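Local coordinates for cellulase (Uncultured bacterium, PDB 6XSO), which probably hydrolyses internal beta-1,4 linkages in cellulose and, as a broad-specificity GH5_4 endoglucanase, in xylan and related plant polysaccharides, at residues Q156-F161 against G222-R227; K46-T51 against E55-Q60; F185-A190 against T197-A202; A78-V83 against Q267-P272. One frame throughout, in Å; residues are numbered along the deposited sequence.

Contact 1. Residues Q156-F161 against G222-R227; sequences QIAEAF and GNNVRR
The amide of Asn224 lies against Ala158, its ND2 packed 3.6 Å from Ala158 CB and bonded to the backbone oxygen of the same residue. This ND2 to Ala158 O hydrogen bond is 2.9 Å long, with an N-H...O angle of 150°. It leaves almost in the plane of the amide but comes down on the carbonyl from above that group's plane; the same oxygen also takes a weak bond from Phe161 N within the helix. ND2 also bonds Thr220 OG1, so the amide nitrogen has two acceptors. The oxygen end of the amide is held as well: Arg227 grips OD1 side-on, with NE 2.8 Å from Asn224 OD1 along a nearly straight line (167°) and NH2 at a longer 3.3 Å from it. The arginine bends at chi3 (-51°), and this kink swings the guanidinium edge back onto the asparagine of its own segment. Beyond it NH1 reaches Gly165 O and Val168 O, while NH2 reaches Tyr164 O, carbonyls of the connection from helix 140-161 into strand 168-171. Phe161 O also stands close to NH2, at too poor an angle to bond. Were Asn224 an alanine, both amide ends would go, and Ala158 O and Thr220 OG1 would probably lose a donor and the Arg227 guanidinium be freer to turn. The contact thus ties together two neighbouring helix-to-strand connections of the TIM barrel, those leading into strands 168-171 and 229-232.

Contact 2. Residues K46-T51 against E55-Q60; sequences KTWTTT and ETCWGQ. With NA (sodium ion), chain D.
Trp48 and Cys57 make the close-packed half of this contact. The far corner of the six-membered ring does the touching: CH2 lies 3.6 Å from Cys57 CB, and CZ2 is 3.7 Å from Cys57 SG. The sulfur stands between its backbone N and carbonyl carbon (chi1 77°), which brings it to the indole in an oblique sulfur-aromatic contact, 64° off the ring normal. The His54 ring also meets this indole. Backbone joins the segments too, since Glu55 N donates to Thr51 O at 3.0 Å as the bond of the short helix 51-55.

On the wetter side the two segments meet through water. One molecule sits 2.7 Å from Thr51 OG1 and donates to Glu55 OE1, bridging side chains that do not touch directly. The carboxylate is well occupied besides: OE1 forms a salt bridge with Arg102 and OE2 is bonded to Thr63 OG1. Looser still is the outer edge of the loop, where Trp48 turns its carbonyl away from Cys57 to a sodium ion. The metal lies 2.3 Å from Trp48 O, and five waters complete a roughly octahedral shell. With a single neutral oxygen from these segments and no carboxylate among its six ligands, the ion is probably held weakly, consistent with a hydrated surface site that contributes little to joining the loop.

Contact 3. Residues F185-A190 against T197-A202; sequences FASFAA and TVATSA
Two overlapping turns carry segment 185-190 past a helix: a type II turn from Phe185 to Phe188, closed by Phe188 N to Phe185 O at 3.2 Å, runs into a type I turn from Ser187 to Ala190. Ser187, third in the first turn, takes a positive phi (80°). Residues 197-202 are regular helix, and the turn comes so near that the CA atoms of Ala186 and Ala199 are 4.8 Å apart. Such an approach is possible because small residues meet. Ala186 CB presses on Ala202 CB at 3.4 Å, tighter than ordinary van der Waals contact, while Ala199 CB, one helical turn earlier, rests 3.7 Å from Ala186 O. In the TIM-barrel fold, the loop leaving strand 168-171 folds back on the first turns of helix 196-219, into which it leads. Ser187 makes the second half of the interface. Its CB meets Val198 CG1 at 3.9 Å, the valine branch anti to the backbone N (chi1 170°), which points it at the turn. The hydroxyl grazes Ala199 CB but spends its proton on its own loop: Ser187 OG donates to Ala186 O at 2.7 Å, placed there by a chi1 of 84°. Ser187 OG also accepts from Asp195 N, just ahead of the helix, and Asp195 OD1 in turn takes the N-H of Val198. On the backbone, Ser187 N is bonded to Asp178 OD2 and Ala186 N to the hydroxyl of Tyr203, the residue following Ala202.

Contact 4. Residues A78-V83 against Q267-P272; sequences AIRVPV and QVHAYP
Arg80, Gln267 and His269 meet inside the TIM barrel, where strands 78-81 and 264-270, second and sixth of the eight, face one another across the bore. Even the nearest CA atoms, those of Arg80 and Gln267, are 11.9 Å apart, so side chains alone span the gap. Arg80 does most of the reaching: CG is anti to the backbone N (chi1 178°) and the chain runs straight on to NE. Its guanidinium presents one face to Gln267 OE1, which lies 3.3 Å from Arg80 NH2 at too poor an angle to hydrogen-bond. Its N-H groups serve other acceptors: NH2 forms a salt bridge with Glu171 and NH1 one with Glu308. With a leucine at Arg80, both carboxylates would probably lose their cationic mate and Gln267 the flat group beneath its oxygen. His269 stands across the guanidinium, their planes 75° apart, and brings its ring edge to Arg80 NH2, likewise without a hydrogen bond. Its ND1 bonds Glu175; this follows the fourth strand and Glu308 lies near the end of the seventh, where clan GH-A enzymes carry their two acidic residues. At that edge His269 NE2 donates to Gln267 OE1 at 2.8 Å, nearly in the ring plane.

Overall arrangement
All four contacts belong to one TIM barrel. The centre of contact 4, the only one between barrel strands, lies about 4 Å from that of the chain; the centres of the others, in surrounding loops and helices, are 18 to 22 Å from it. Contacts 1 and 3 lie toward the two ends of helix 196-219: contact 3 packs the loop before it on its first turns, contact 1 uses the loop after it, and their centres are about 33 Å apart. Chemistry follows place: buried charge and amide in contact 4, buried amide-to-backbone bonding in contact 1, tight alanine packing in contact 3, and in the partly buried contact 2 an aromatic-sulfur patch bordered by water and sodium.

Contact 1. Residues Q156-F161 against G222-R227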
loop_
_atom_site.group_PDB
_atom_site.type_symbol
_atom_site.label_atom_id
_atom_site.label_comp_id
_atom_site.label_asym_id
_atom_site.label_seq_id
_atom_site.Cartn_x
_atom_site.Cartn_y
_atom_site.Cartn_z
ATOM N N GLN A 156 -12.063 10.312 -10.135
ATOM C CA GLN A 156 -12.115 9.433 -11.303
ATOM C C GLN A 156 -11.967 7.973 -10.904
ATOM O O GLN A 156 -12.704 7.107 -11.395
ATOM C CB GLN A 156 -10.996 9.793 -12.279
ATOM C CG GLN A 156 -11.141 11.123 -12.982
ATOM C CD GLN A 156 -9.897 11.458 -13.774
ATOM O OE1 GLN A 156 -9.670 10.901 -14.849
ATOM N NE2 GLN A 156 -9.073 12.369 -13.237
ATOM N N ILE A 157 -10.988 7.674 -10.050
ATOM C CA ILE A 157 -10.810 6.293 -9.606
ATOM C C ILE A 157 -12.058 5.835 -8.864
ATOM O O ILE A 157 -12.566 4.733 -9.086
ATOM C CB ILE A 157 -9.554 6.150 -8.724
ATOM C CG1 ILE A 157 -8.284 6.530 -9.493
ATOM C CG2 ILE A 157 -9.431 4.704 -8.228
ATOM C CD1 ILE A 157 -7.075 6.784 -8.616
ATOM N N ALA A 158 -12.537 6.660 -7.930
ATOM C CA ALA A 158 -13.716 6.302 -7.150
ATOM C C ALA A 158 -14.927 6.041 -8.038
ATOM O O ALA A 158 -15.667 5.066 -7.819
ATOM C CB ALA A 158 -13.999 7.397 -6.121
ATOM N N GLU A 159 -15.147 6.884 -9.049
ATOM C CA GLU A 159 -16.263 6.652 -9.962
ATOM C C GLU A 159 -16.111 5.330 -10.695
ATOM O O GLU A 159 -17.089 4.592 -10.870
ATOM C CB GLU A 159 -16.348 7.796 -10.974
ATOM C CG GLU A 159 -16.818 9.103 -10.411
ATOM C CD GLU A 159 -18.291 9.094 -10.028
ATOM O OE1 GLU A 159 -18.971 8.100 -10.337
ATOM O OE2 GLU A 159 -18.742 10.087 -9.413
ATOM N N ALA A 160 -14.900 5.021 -11.164
ATOM C CA ALA A 160 -14.709 3.804 -11.946
ATOM C C ALA A 160 -15.037 2.565 -11.122
ATOM O O ALA A 160 -15.618 1.598 -11.636
ATOM C CB ALA A 160 -13.276 3.743 -12.472
ATOM N N PHE A 161 -14.690 2.582 -9.837
ATOM C CA PHE A 161 -14.819 1.428 -8.952
ATOM C C PHE A 161 -16.005 1.530 -8.001
ATOM O O PHE A 161 -16.134 0.683 -7.107
ATOM C CB PHE A 161 -13.489 1.185 -8.224
ATOM C CG PHE A 161 -12.401 0.714 -9.150
ATOM C CD1 PHE A 161 -12.250 -0.628 -9.418
ATOM C CD2 PHE A 161 -11.556 1.619 -9.782
ATOM C CE1 PHE A 161 -11.280 -1.077 -10.302
ATOM C CE2 PHE A 161 -10.578 1.181 -10.655
ATOM C CZ PHE A 161 -10.451 -0.173 -10.933
ATOM N N GLY A 222 -23.021 6.720 -3.229
ATOM C CA GLY A 222 -23.264 5.295 -3.347
ATOM C C GLY A 222 -22.387 4.506 -2.400
ATOM O O GLY A 222 -22.139 4.912 -1.253
ATOM N N ASN A 223 -21.881 3.377 -2.895
ATOM C CA ASN A 223 -21.054 2.510 -2.067
ATOM C C ASN A 223 -19.824 3.225 -1.535
ATOM O O ASN A 223 -19.261 2.804 -0.514
ATOM C CB ASN A 223 -20.570 1.296 -2.866
ATOM C CG ASN A 223 -21.676 0.275 -3.114
ATOM O OD1 ASN A 223 -22.731 0.313 -2.484
ATOM N ND2 ASN A 223 -21.422 -0.657 -4.022
ATOM N N ASN A 224 -19.371 4.273 -2.213
ATOM C CA ASN A 224 -18.142 4.928 -1.792
ATOM C C ASN A 224 -18.319 5.698 -0.491
ATOM O O ASN A 224 -17.323 6.125 0.094
ATOM C CB ASN A 224 -17.592 5.806 -2.920
ATOM C CG ASN A 224 -16.985 4.982 -4.058
ATOM O OD1 ASN A 224 -16.561 3.830 -3.874
ATOM N ND2 ASN A 224 -16.978 5.556 -5.253
ATOM N N VAL A 225 -19.557 5.861 -0.022
ATOM C CA VAL A 225 -19.786 6.442 1.295
ATOM C C VAL A 225 -19.358 5.497 2.408
ATOM O O VAL A 225 -19.020 5.948 3.514
ATOM C CB VAL A 225 -21.274 6.813 1.419
ATOM C CG1 VAL A 225 -21.595 7.247 2.832
ATOM C CG2 VAL A 225 -21.626 7.920 0.410
ATOM N N ARG A 226 -19.352 4.189 2.143
ATOM C CA ARG A 226 -19.044 3.187 3.154
ATOM C C ARG A 226 -17.825 2.342 2.817
ATOM O O ARG A 226 -17.429 1.506 3.638
ATOM C CB ARG A 226 -20.244 2.255 3.371
ATOM C CG ARG A 226 -21.515 2.939 3.839
ATOM C CD ARG A 226 -22.688 1.954 3.793
ATOM N NE ARG A 226 -23.009 1.531 2.428
ATOM C CZ ARG A 226 -23.453 0.322 2.087
ATOM N NH1 ARG A 226 -23.621 -0.624 3.007
ATOM N NH2 ARG A 226 -23.719 0.046 0.815
ATOM N N ARG A 227 -17.219 2.526 1.646
ATOM C CA ARG A 227 -16.052 1.733 1.280
ATOM C C ARG A 227 -14.933 1.917 2.303
ATOM O O ARG A 227 -14.748 3.001 2.861
ATOM C CB ARG A 227 -15.562 2.129 -0.118
ATOM C CG ARG A 227 -14.424 1.248 -0.631
ATOM C CD ARG A 227 -14.038 1.555 -2.076
ATOM N NE ARG A 227 -15.233 1.544 -2.921
ATOM C CZ ARG A 227 -15.905 0.459 -3.291
ATOM N NH1 ARG A 227 -15.499 -0.753 -2.948
ATOM N NH2 ARG A 227 -17.002 0.608 -4.017
#

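Contact 2. Residues K46-T51 against E55-Q60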
loop_
_atom_site.group_PDB
_atom_site.type_symbol
_atom_site.label_atom_id
_atom_site.label_comp_id
_atom_site.label_asym_id
_atom_site.label_seq_id
_atom_site.Cartn_x
_atom_site.Cartn_y
_atom_site.Cartn_z
ATOM N N LYS A 46 10.086 8.324 -20.931
ATOM C CA LYS A 46 9.284 7.732 -21.982
ATOM C C LYS A 46 7.868 8.291 -21.929
ATOM O O LYS A 46 7.423 8.833 -20.913
ATOM C CB LYS A 46 9.190 6.206 -21.840
ATOM C CG LYS A 46 10.503 5.488 -21.626
ATOM C CD LYS A 46 11.105 4.993 -22.926
ATOM C CE LYS A 46 12.080 3.850 -22.653
ATOM N NZ LYS A 46 13.375 4.044 -23.366
ATOM N N THR A 47 7.183 8.154 -23.061
ATOM C CA THR A 47 5.752 8.397 -23.205
ATOM C C THR A 47 5.148 7.098 -23.715
ATOM O O THR A 47 5.702 6.472 -24.624
ATOM C CB THR A 47 5.518 9.536 -24.201
ATOM O OG1 THR A 47 6.112 10.742 -23.693
ATOM C CG2 THR A 47 4.033 9.779 -24.440
ATOM N N TRP A 48 4.039 6.678 -23.114
ATOM C CA TRP A 48 3.404 5.434 -23.504
ATOM C C TRP A 48 2.336 5.652 -24.569
ATOM O O TRP A 48 1.654 6.679 -24.594
ATOM C CB TRP A 48 2.712 4.795 -22.306
ATOM C CG TRP A 48 3.523 4.588 -21.066
ATOM C CD1 TRP A 48 3.120 4.840 -19.795
ATOM C CD2 TRP A 48 4.860 4.079 -20.972
ATOM N NE1 TRP A 48 4.105 4.490 -18.901
ATOM C CE2 TRP A 48 5.194 4.044 -19.602
ATOM C CE3 TRP A 48 5.809 3.662 -21.909
ATOM C CZ2 TRP A 48 6.436 3.598 -19.144
ATOM C CZ3 TRP A 48 7.048 3.211 -21.445
ATOM C CH2 TRP A 48 7.343 3.184 -20.080
ATOM N N THR A 49 2.173 4.648 -25.439
ATOM C CA THR A 49 1.039 4.575 -26.348
ATOM C C THR A 49 0.184 3.325 -26.165
ATOM O O THR A 49 -0.871 3.229 -26.807
ATOM C CB THR A 49 1.500 4.639 -27.815
ATOM O OG1 THR A 49 2.417 3.568 -28.089
ATOM C CG2 THR A 49 2.156 5.975 -28.121
ATOM N N THR A 50 0.616 2.360 -25.347
ATOM C CA THR A 50 -0.195 1.195 -25.019
ATOM C C THR A 50 -0.101 0.913 -23.524
ATOM O O THR A 50 0.873 1.294 -22.859
ATOM C CB THR A 50 0.273 -0.081 -25.729
ATOM O OG1 THR A 50 1.494 -0.539 -25.132
ATOM C CG2 THR A 50 0.500 0.171 -27.212
ATOM N N THR A 51 -1.110 0.217 -22.990
ATOM C CA THR A 51 -1.032 -0.152 -21.580
ATOM C C THR A 51 0.096 -1.146 -21.334
ATOM O O THR A 51 0.667 -1.187 -20.240
ATOM C CB THR A 51 -2.343 -0.737 -21.053
ATOM O OG1 THR A 51 -2.597 -2.014 -21.648
ATOM C CG2 THR A 51 -3.503 0.155 -21.318
ATOM N N GLU A 55 2.826 -1.455 -18.218
ATOM C CA GLU A 55 2.767 -2.594 -17.309
ATOM C C GLU A 55 4.059 -3.395 -17.311
ATOM O O GLU A 55 4.426 -3.976 -16.278
ATOM C CB GLU A 55 1.597 -3.490 -17.720
ATOM C CG GLU A 55 1.349 -4.675 -16.797
ATOM C CD GLU A 55 -0.046 -5.256 -16.945
ATOM O OE1 GLU A 55 -0.823 -4.748 -17.790
ATOM O OE2 GLU A 55 -0.352 -6.264 -16.255
ATOM N N THR A 56 4.766 -3.422 -18.435
ATOM C CA THR A 56 5.947 -4.259 -18.606
ATOM C C THR A 56 7.273 -3.497 -18.542
ATOM O O THR A 56 8.329 -4.106 -18.742
ATOM C CB THR A 56 5.868 -5.035 -19.938
ATOM O OG1 THR A 56 6.003 -4.144 -21.060
ATOM C CG2 THR A 56 4.537 -5.792 -20.073
ATOM N N CYS A 57 7.266 -2.194 -18.256
ATOM C CA CYS A 57 8.511 -1.445 -18.419
ATOM C C CYS A 57 9.557 -1.765 -17.359
ATOM O O CYS A 57 10.729 -1.450 -17.575
ATOM C CB CYS A 57 8.243 0.054 -18.529
ATOM S SG CYS A 57 7.868 0.904 -17.025
ATOM N N TRP A 58 9.187 -2.407 -16.245
ATOM C CA TRP A 58 10.159 -2.849 -15.250
ATOM C C TRP A 58 10.344 -4.370 -15.249
ATOM O O TRP A 58 10.773 -4.948 -14.241
ATOM C CB TRP A 58 9.803 -2.323 -13.860
ATOM C CG TRP A 58 10.060 -0.837 -13.685
ATOM C CD1 TRP A 58 10.666 0.009 -14.573
ATOM C CD2 TRP A 58 9.736 -0.045 -12.541
ATOM N NE1 TRP A 58 10.718 1.290 -14.058
ATOM C CE2 TRP A 58 10.152 1.279 -12.810
ATOM C CE3 TRP A 58 9.121 -0.326 -11.316
ATOM C CZ2 TRP A 58 9.973 2.313 -11.896
ATOM C CZ3 TRP A 58 8.945 0.704 -10.413
ATOM C CH2 TRP A 58 9.366 1.998 -10.701
ATOM N N GLY A 59 10.066 -5.020 -16.371
ATOM C CA GLY A 59 10.384 -6.426 -16.538
ATOM C C GLY A 59 9.379 -7.409 -15.988
ATOM O O GLY A 59 9.684 -8.602 -15.934
ATOM N N GLN A 60 8.226 -6.962 -15.561
ATOM C CA GLN A 60 7.170 -7.909 -15.237
ATOM C C GLN A 60 6.300 -8.144 -16.469
ATOM O O GLN A 60 6.164 -7.263 -17.322
ATOM C CB GLN A 60 6.310 -7.371 -14.106
ATOM C CG GLN A 60 7.056 -7.156 -12.797
ATOM C CD GLN A 60 7.682 -8.420 -12.235
ATOM O OE1 GLN A 60 7.144 -9.516 -12.378
ATOM N NE2 GLN A 60 8.834 -8.268 -11.596
HETATM NA NA NA D . -0.414 7.338 -23.894
HETATM O O HOH W 1 -1.405 -4.120 -20.415
HETATM O O HOH W 2 -1.112 7.857 -26.162
HETATM O O HOH W 3 0.684 9.446 -23.208
HETATM O O HOH W 4 -2.539 8.044 -23.677
HETATM O O HOH W 5 -0.408 7.004 -21.606
HETATM O O HOH W 6 -1.001 5.027 -23.885
#

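Contact 3. Residues F185-A190 against T197-A202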
loop_
_atom_site.group_PDB
_atom_site.type_symbol
_atom_site.label_atom_id
_atom_site.label_comp_id
_atom_site.label_asym_id
_atom_site.label_seq_id
_atom_site.Cartn_x
_atom_site.Cartn_y
_atom_site.Cartn_z
ATOM N N PHE A 185 11.481 10.240 8.926
ATOM C CA PHE A 185 10.576 11.247 9.457
ATOM C C PHE A 185 10.776 12.532 8.660
ATOM O O PHE A 185 11.823 12.744 8.040
ATOM C CB PHE A 185 10.788 11.451 10.969
ATOM C CG PHE A 185 12.186 11.842 11.355
ATOM C CD1 PHE A 185 12.597 13.169 11.323
ATOM C CD2 PHE A 185 13.098 10.870 11.769
ATOM C CE1 PHE A 185 13.901 13.516 11.686
ATOM C CE2 PHE A 185 14.391 11.219 12.132
ATOM C CZ PHE A 185 14.789 12.537 12.080
ATOM N N ALA A 186 9.751 13.388 8.668
ATOM C CA ALA A 186 9.814 14.603 7.867
ATOM C C ALA A 186 10.980 15.478 8.320
ATOM O O ALA A 186 11.166 15.732 9.517
ATOM C CB ALA A 186 8.505 15.380 7.947
ATOM N N SER A 187 11.771 15.931 7.343
ATOM C CA SER A 187 12.943 16.819 7.478
ATOM C C SER A 187 14.224 16.120 7.926
ATOM O O SER A 187 15.228 16.791 8.147
ATOM C CB SER A 187 12.668 18.073 8.326
ATOM O OG SER A 187 12.816 17.840 9.713
ATOM N N PHE A 188 14.240 14.783 8.005
ATOM C CA PHE A 188 15.457 14.052 8.366
ATOM C C PHE A 188 16.623 14.383 7.446
ATOM O O PHE A 188 17.777 14.382 7.888
ATOM C CB PHE A 188 15.143 12.552 8.377
ATOM C CG PHE A 188 16.330 11.646 8.658
ATOM C CD1 PHE A 188 17.104 11.806 9.798
ATOM C CD2 PHE A 188 16.640 10.621 7.788
ATOM C CE1 PHE A 188 18.170 10.966 10.047
ATOM C CE2 PHE A 188 17.704 9.782 8.034
ATOM C CZ PHE A 188 18.470 9.958 9.162
ATOM N N ALA A 189 16.350 14.695 6.182
ATOM C CA ALA A 189 17.413 14.977 5.219
ATOM C C ALA A 189 17.884 16.427 5.248
ATOM O O ALA A 189 18.778 16.793 4.473
ATOM C CB ALA A 189 16.958 14.590 3.811
ATOM N N ALA A 190 17.319 17.253 6.127
ATOM C CA ALA A 190 17.753 18.631 6.233
ATOM C C ALA A 190 19.109 18.719 6.930
ATOM O O ALA A 190 19.583 17.769 7.557
ATOM C CB ALA A 190 16.753 19.439 7.060
ATOM N N THR A 197 10.350 23.923 10.220
ATOM C CA THR A 197 9.476 24.506 9.205
ATOM C C THR A 197 9.076 23.451 8.182
ATOM O O THR A 197 7.898 23.301 7.837
ATOM C CB THR A 197 10.204 25.668 8.514
ATOM O OG1 THR A 197 10.848 26.497 9.500
ATOM C CG2 THR A 197 9.226 26.508 7.686
ATOM N N VAL A 198 10.053 22.696 7.701
ATOM C CA VAL A 198 9.777 21.638 6.741
ATOM C C VAL A 198 8.940 20.527 7.370
ATOM O O VAL A 198 7.992 20.027 6.749
ATOM C CB VAL A 198 11.106 21.102 6.185
ATOM C CG1 VAL A 198 10.856 19.850 5.368
ATOM C CG2 VAL A 198 11.781 22.169 5.339
ATOM N N ALA A 199 9.268 20.122 8.597
ATOM C CA ALA A 199 8.523 19.036 9.234
ATOM C C ALA A 199 7.059 19.409 9.423
ATOM O O ALA A 199 6.155 18.620 9.104
ATOM C CB ALA A 199 9.151 18.669 10.580
ATOM N N THR A 200 6.805 20.611 9.945
ATOM C CA THR A 200 5.435 21.057 10.176
ATOM C C THR A 200 4.668 21.143 8.866
ATOM O O THR A 200 3.489 20.767 8.799
ATOM C CB THR A 200 5.465 22.403 10.910
ATOM O OG1 THR A 200 6.063 22.227 12.201
ATOM C CG2 THR A 200 4.067 22.973 11.064
ATOM N N SER A 201 5.330 21.628 7.808
ATOM C CA SER A 201 4.710 21.700 6.491
ATOM C C SER A 201 4.348 20.314 5.994
ATOM O O SER A 201 3.273 20.104 5.413
ATOM C CB SER A 201 5.690 22.366 5.518
ATOM O OG SER A 201 5.105 22.601 4.248
ATOM N N ALA A 202 5.238 19.356 6.239
ATOM C CA ALA A 202 5.076 18.006 5.714
ATOM C C ALA A 202 3.877 17.310 6.331
ATOM O O ALA A 202 3.075 16.701 5.613
ATOM C CB ALA A 202 6.355 17.228 5.983
#

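Contact 4. Residues A78-V83 against Q267-P272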
loop_
_atom_site.group_PDB
_atom_site.type_symbol
_atom_site.label_atom_id
_atom_site.label_comp_id
_atom_site.label_asym_id
_atom_site.label_seq_id
_atom_site.Cartn_x
_atom_site.Cartn_y
_atom_site.Cartn_z
ATOM N N ALA A 78 -5.506 -11.561 0.046
ATOM C CA ALA A 78 -5.581 -10.162 -0.354
ATOM C C ALA A 78 -4.394 -9.840 -1.242
ATOM O O ALA A 78 -3.306 -10.391 -1.058
ATOM C CB ALA A 78 -5.577 -9.251 0.887
ATOM N N ILE A 79 -4.624 -8.941 -2.202
ATOM C CA ILE A 79 -3.595 -8.478 -3.121
ATOM C C ILE A 79 -3.609 -6.950 -3.103
ATOM O O ILE A 79 -4.668 -6.339 -3.285
ATOM C CB ILE A 79 -3.836 -8.993 -4.552
ATOM C CG1 ILE A 79 -4.017 -10.519 -4.623
ATOM C CG2 ILE A 79 -2.692 -8.542 -5.477
ATOM C CD1 ILE A 79 -2.781 -11.347 -4.295
ATOM N N ARG A 80 -2.442 -6.341 -2.875
ATOM C CA ARG A 80 -2.259 -4.918 -3.127
ATOM C C ARG A 80 -1.779 -4.760 -4.566
ATOM O O ARG A 80 -0.809 -5.411 -4.978
ATOM C CB ARG A 80 -1.257 -4.293 -2.151
ATOM C CG ARG A 80 -0.972 -2.780 -2.384
ATOM C CD ARG A 80 -0.381 -2.217 -1.162
ATOM N NE ARG A 80 0.033 -0.817 -1.120
ATOM C CZ ARG A 80 1.279 -0.375 -1.270
ATOM N NH1 ARG A 80 2.251 -1.181 -1.684
ATOM N NH2 ARG A 80 1.541 0.906 -1.061
ATOM N N VAL A 81 -2.451 -3.885 -5.312
ATOM C CA VAL A 81 -2.177 -3.622 -6.724
ATOM C C VAL A 81 -1.726 -2.164 -6.786
ATOM O O VAL A 81 -2.554 -1.262 -6.986
ATOM C CB VAL A 81 -3.412 -3.900 -7.596
ATOM C CG1 VAL A 81 -3.137 -3.535 -9.055
ATOM C CG2 VAL A 81 -3.797 -5.387 -7.502
ATOM N N PRO A 82 -0.441 -1.883 -6.595
ATOM C CA PRO A 82 0.027 -0.498 -6.722
ATOM C C PRO A 82 -0.139 0.005 -8.144
ATOM O O PRO A 82 0.124 -0.705 -9.115
ATOM C CB PRO A 82 1.512 -0.575 -6.356
ATOM C CG PRO A 82 1.767 -1.934 -5.899
ATOM C CD PRO A 82 0.648 -2.824 -6.297
ATOM N N VAL A 83 -0.548 1.266 -8.269
ATOM C CA VAL A 83 -0.752 1.873 -9.578
ATOM C C VAL A 83 -0.105 3.249 -9.582
ATOM O O VAL A 83 -0.332 4.045 -8.662
ATOM C CB VAL A 83 -2.247 2.018 -9.939
ATOM C CG1 VAL A 83 -2.411 2.576 -11.337
ATOM C CG2 VAL A 83 -2.978 0.716 -9.851
ATOM N N GLN A 267 -2.004 2.879 7.040
ATOM C CA GLN A 267 -0.998 1.993 6.472
ATOM C C GLN A 267 0.415 2.527 6.661
ATOM O O GLN A 267 0.684 3.722 6.491
ATOM C CB GLN A 267 -1.266 1.732 4.967
ATOM C CG GLN A 267 -0.093 1.054 4.240
ATOM C CD GLN A 267 -0.348 0.686 2.785
ATOM O OE1 GLN A 267 0.576 0.293 2.081
ATOM N NE2 GLN A 267 -1.594 0.781 2.345
ATOM N N VAL A 268 1.309 1.595 7.002
ATOM C CA VAL A 268 2.742 1.799 7.058
ATOM C C VAL A 268 3.405 0.656 6.294
ATOM O O VAL A 268 2.772 -0.351 5.968
ATOM C CB VAL A 268 3.255 1.818 8.501
ATOM C CG1 VAL A 268 2.514 2.876 9.322
ATOM C CG2 VAL A 268 3.106 0.435 9.156
ATOM N N HIS A 269 4.696 0.836 6.007
ATOM C CA HIS A 269 5.526 -0.210 5.410
ATOM C C HIS A 269 6.631 -0.572 6.390
ATOM O O HIS A 269 6.968 0.208 7.286
ATOM C CB HIS A 269 6.124 0.272 4.090
ATOM C CG HIS A 269 5.085 0.609 3.066
ATOM N ND1 HIS A 269 5.357 1.344 1.931
ATOM C CD2 HIS A 269 3.765 0.320 3.020
ATOM C CE1 HIS A 269 4.247 1.486 1.225
ATOM N NE2 HIS A 269 3.261 0.899 1.879
ATOM N N ALA A 270 7.172 -1.787 6.254
ATOM C CA ALA A 270 8.220 -2.226 7.175
ATOM C C ALA A 270 9.191 -3.160 6.471
ATOM O O ALA A 270 8.794 -4.227 5.982
ATOM C CB ALA A 270 7.612 -2.958 8.372
ATOM N N TYR A 271 10.472 -2.789 6.494
ATOM C CA TYR A 271 11.547 -3.623 5.959
ATOM C C TYR A 271 12.638 -3.727 7.016
ATOM O O TYR A 271 13.711 -3.126 6.891
ATOM C CB TYR A 271 12.078 -3.026 4.663
ATOM C CG TYR A 271 11.085 -3.053 3.519
ATOM C CD1 TYR A 271 11.088 -4.084 2.606
ATOM C CD2 TYR A 271 10.179 -2.021 3.321
ATOM C CE1 TYR A 271 10.209 -4.096 1.530
ATOM C CE2 TYR A 271 9.299 -2.024 2.262
ATOM C CZ TYR A 271 9.322 -3.052 1.355
ATOM O OH TYR A 271 8.485 -3.074 0.263
ATOM N N PRO A 272 12.384 -4.480 8.081
ATOM C CA PRO A 272 13.331 -4.513 9.201
ATOM C C PRO A 272 14.661 -5.134 8.810
ATOM O O PRO A 272 14.735 -6.022 7.960
ATOM C CB PRO A 272 12.627 -5.397 10.238
ATOM C CG PRO A 272 11.202 -5.444 9.835
ATOM C CD PRO A 272 11.149 -5.227 8.350
#